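N-terminal acetyltransferase-like protein (Chaetomium thermophilum, PDB 5NNP) is probably the TPR-repeat auxiliary subunit of an N-terminal acetyltransferase complex, which would support transfer of acetyl groups to the N-termini of proteins. Local coordinates at residues Lys440-Tyr443 with Ile444-Ala448. Numbering follows the deposited sequence.
With PO4 (phosphate ion), chain U.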
loop_
_atom_site.group_PDB
_atom_site.type_symbol
_atom_site.label_atom_id
_atom_site.label_comp_id
_atom_site.label_asym_id
_atom_site.label_seq_id
_atom_site.Cartn_x
_atom_site.Cartn_y
_atom_site.Cartn_z
ATOM N N LYS A 440 0.323 -10.800 -26.152
ATOM C CA LYS A 440 -0.477 -11.338 -25.042
ATOM C C LYS A 440 0.004 -10.905 -23.652
ATOM O O LYS A 440 -0.648 -11.190 -22.657
ATOM C CB LYS A 440 -0.515 -12.877 -25.091
ATOM C CG LYS A 440 -1.574 -13.435 -26.021
ATOM C CD LYS A 440 -1.611 -14.942 -25.994
ATOM C CE LYS A 440 -2.922 -15.471 -26.579
ATOM N NZ LYS A 440 -2.925 -15.507 -28.070
ATOM N N ASP A 441 1.134 -10.211 -23.593
ATOM C CA ASP A 441 1.787 -9.886 -22.333
ATOM C C ASP A 441 1.641 -8.421 -21.954
ATOM O O ASP A 441 2.096 -7.538 -22.685
ATOM C CB ASP A 441 3.253 -10.247 -22.443
ATOM C CG ASP A 441 4.023 -9.957 -21.187
ATOM O OD1 ASP A 441 3.774 -10.662 -20.182
ATOM O OD2 ASP A 441 4.904 -9.062 -21.230
ATOM N N ARG A 442 1.015 -8.137 -20.816
ATOM C CA ARG A 442 0.708 -6.742 -20.504
ATOM C C ARG A 442 1.940 -5.925 -20.084
ATOM O O ARG A 442 1.990 -4.715 -20.315
ATOM C CB ARG A 442 -0.368 -6.639 -19.422
ATOM C CG ARG A 442 -0.958 -5.225 -19.330
ATOM C CD ARG A 442 -2.132 -5.106 -18.382
ATOM N NE ARG A 442 -2.826 -3.836 -18.580
ATOM C CZ ARG A 442 -3.918 -3.455 -17.920
ATOM N NH1 ARG A 442 -4.477 -4.248 -17.015
ATOM N NH2 ARG A 442 -4.472 -2.282 -18.183
ATOM N N TYR A 443 2.930 -6.578 -19.480
ATOM C CA TYR A 443 4.116 -5.868 -19.026
ATOM C C TYR A 443 4.782 -5.130 -20.155
ATOM O O TYR A 443 5.114 -3.968 -20.009
ATOM C CB TYR A 443 5.134 -6.811 -18.389
ATOM C CG TYR A 443 6.362 -6.068 -17.900
ATOM C CD1 TYR A 443 7.384 -5.724 -18.783
ATOM C CD2 TYR A 443 6.479 -5.679 -16.571
ATOM C CE1 TYR A 443 8.488 -5.030 -18.360
ATOM C CE2 TYR A 443 7.577 -4.989 -16.138
ATOM C CZ TYR A 443 8.590 -4.671 -17.037
ATOM O OH TYR A 443 9.703 -3.985 -16.606
ATOM N N ILE A 444 4.999 -5.806 -21.279
ATOM C CA ILE A 444 5.634 -5.150 -22.405
ATOM C C ILE A 444 4.667 -4.120 -23.010
ATOM O O ILE A 444 5.090 -3.085 -23.504
ATOM C CB ILE A 444 6.132 -6.174 -23.482
ATOM C CG1 ILE A 444 7.089 -5.485 -24.461
ATOM C CG2 ILE A 444 4.980 -6.871 -24.220
ATOM C CD1 ILE A 444 8.250 -4.758 -23.754
ATOM N N ASN A 445 3.366 -4.373 -22.933
ATOM C CA ASN A 445 2.419 -3.375 -23.407
ATOM C C ASN A 445 2.536 -2.095 -22.581
ATOM O O ASN A 445 2.541 -0.990 -23.131
ATOM C CB ASN A 445 0.988 -3.909 -23.365
ATOM C CG ASN A 445 -0.039 -2.885 -23.844
ATOM O OD1 ASN A 445 -0.474 -2.030 -23.078
ATOM N ND2 ASN A 445 -0.437 -2.980 -25.113
ATOM N N SER A 446 2.659 -2.249 -21.262
ATOM C CA SER A 446 2.792 -1.106 -20.357
ATOM C C SER A 446 4.078 -0.311 -20.602
ATOM O O SER A 446 4.085 0.913 -20.516
ATOM C CB SER A 446 2.740 -1.569 -18.898
ATOM O OG SER A 446 1.516 -2.225 -18.612
ATOM N N LYS A 447 5.163 -1.012 -20.891
ATOM C CA LYS A 447 6.431 -0.377 -21.217
ATOM C C LYS A 447 6.341 0.491 -22.475
ATOM O O LYS A 447 6.859 1.613 -22.528
ATOM C CB LYS A 447 7.497 -1.442 -21.408
ATOM C CG LYS A 447 8.338 -1.664 -20.201
ATOM C CD LYS A 447 9.296 -0.520 -20.027
ATOM C CE LYS A 447 10.051 -0.661 -18.722
ATOM N NZ LYS A 447 9.192 -0.328 -17.546
ATOM N N ALA A 448 5.675 -0.039 -23.491
ATOM C CA ALA A 448 5.576 0.671 -24.756
ATOM C C ALA A 448 4.778 1.954 -24.555
ATOM O O ALA A 448 5.211 3.037 -24.953
ATOM C CB ALA A 448 4.939 -0.223 -25.837
HETATM P P PO4 U . 12.468 1.783 -17.771
HETATM O O1 PO4 U . 12.801 2.011 -19.224
HETATM O O2 PO4 U . 13.320 2.714 -16.937
HETATM O O3 PO4 U . 11.007 2.083 -17.507
HETATM O O4 PO4 U . 12.748 0.340 -17.425
HETATM O O HOH W 1 -0.962 -2.216 -20.323
#
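Ser446 N and Lys447 N donate to Arg442 O (2.7 Å) and Tyr443 O (3.1 Å), the i to i+4 bonds that open helix 442-454, while Asn445 N reaches Asp441 O only weakly. Asp441 is the N-cap: with CG anti to its own amide nitrogen (chi1 -180°), OD2 accepts from Ile444 N at 3.3 Å, the donor lying 41° out of the carboxylate plane. The same carboxylate forms a salt bridge with a basic side chain of another protein chain. One water accepts from Arg442 NE at 3.0 Å, in the guanidinium plane, donates to Asn445 OD1 at 2.8 Å and bonds Ser446 OG; Arg442 NH1 bonds a polar side chain and backbone of that other chain, and Asn445 ND2 donates to Thr464 O. Tyr443 and Lys447 run alongside each other, Tyr443 CE1 3.8 Å from Lys447 CG, and Lys447 NZ bonds a glycerol and, weakly at 3.0 Å, O3 of a phosphate probably from the crystallisation liquor. A leucine in place of Lys447 would probably leave phosphate O3 without this donor. The capping carboxylate thus serves helix start and subunit interface together, its negative charge probably favoured by the helix N-terminus and the basic partner.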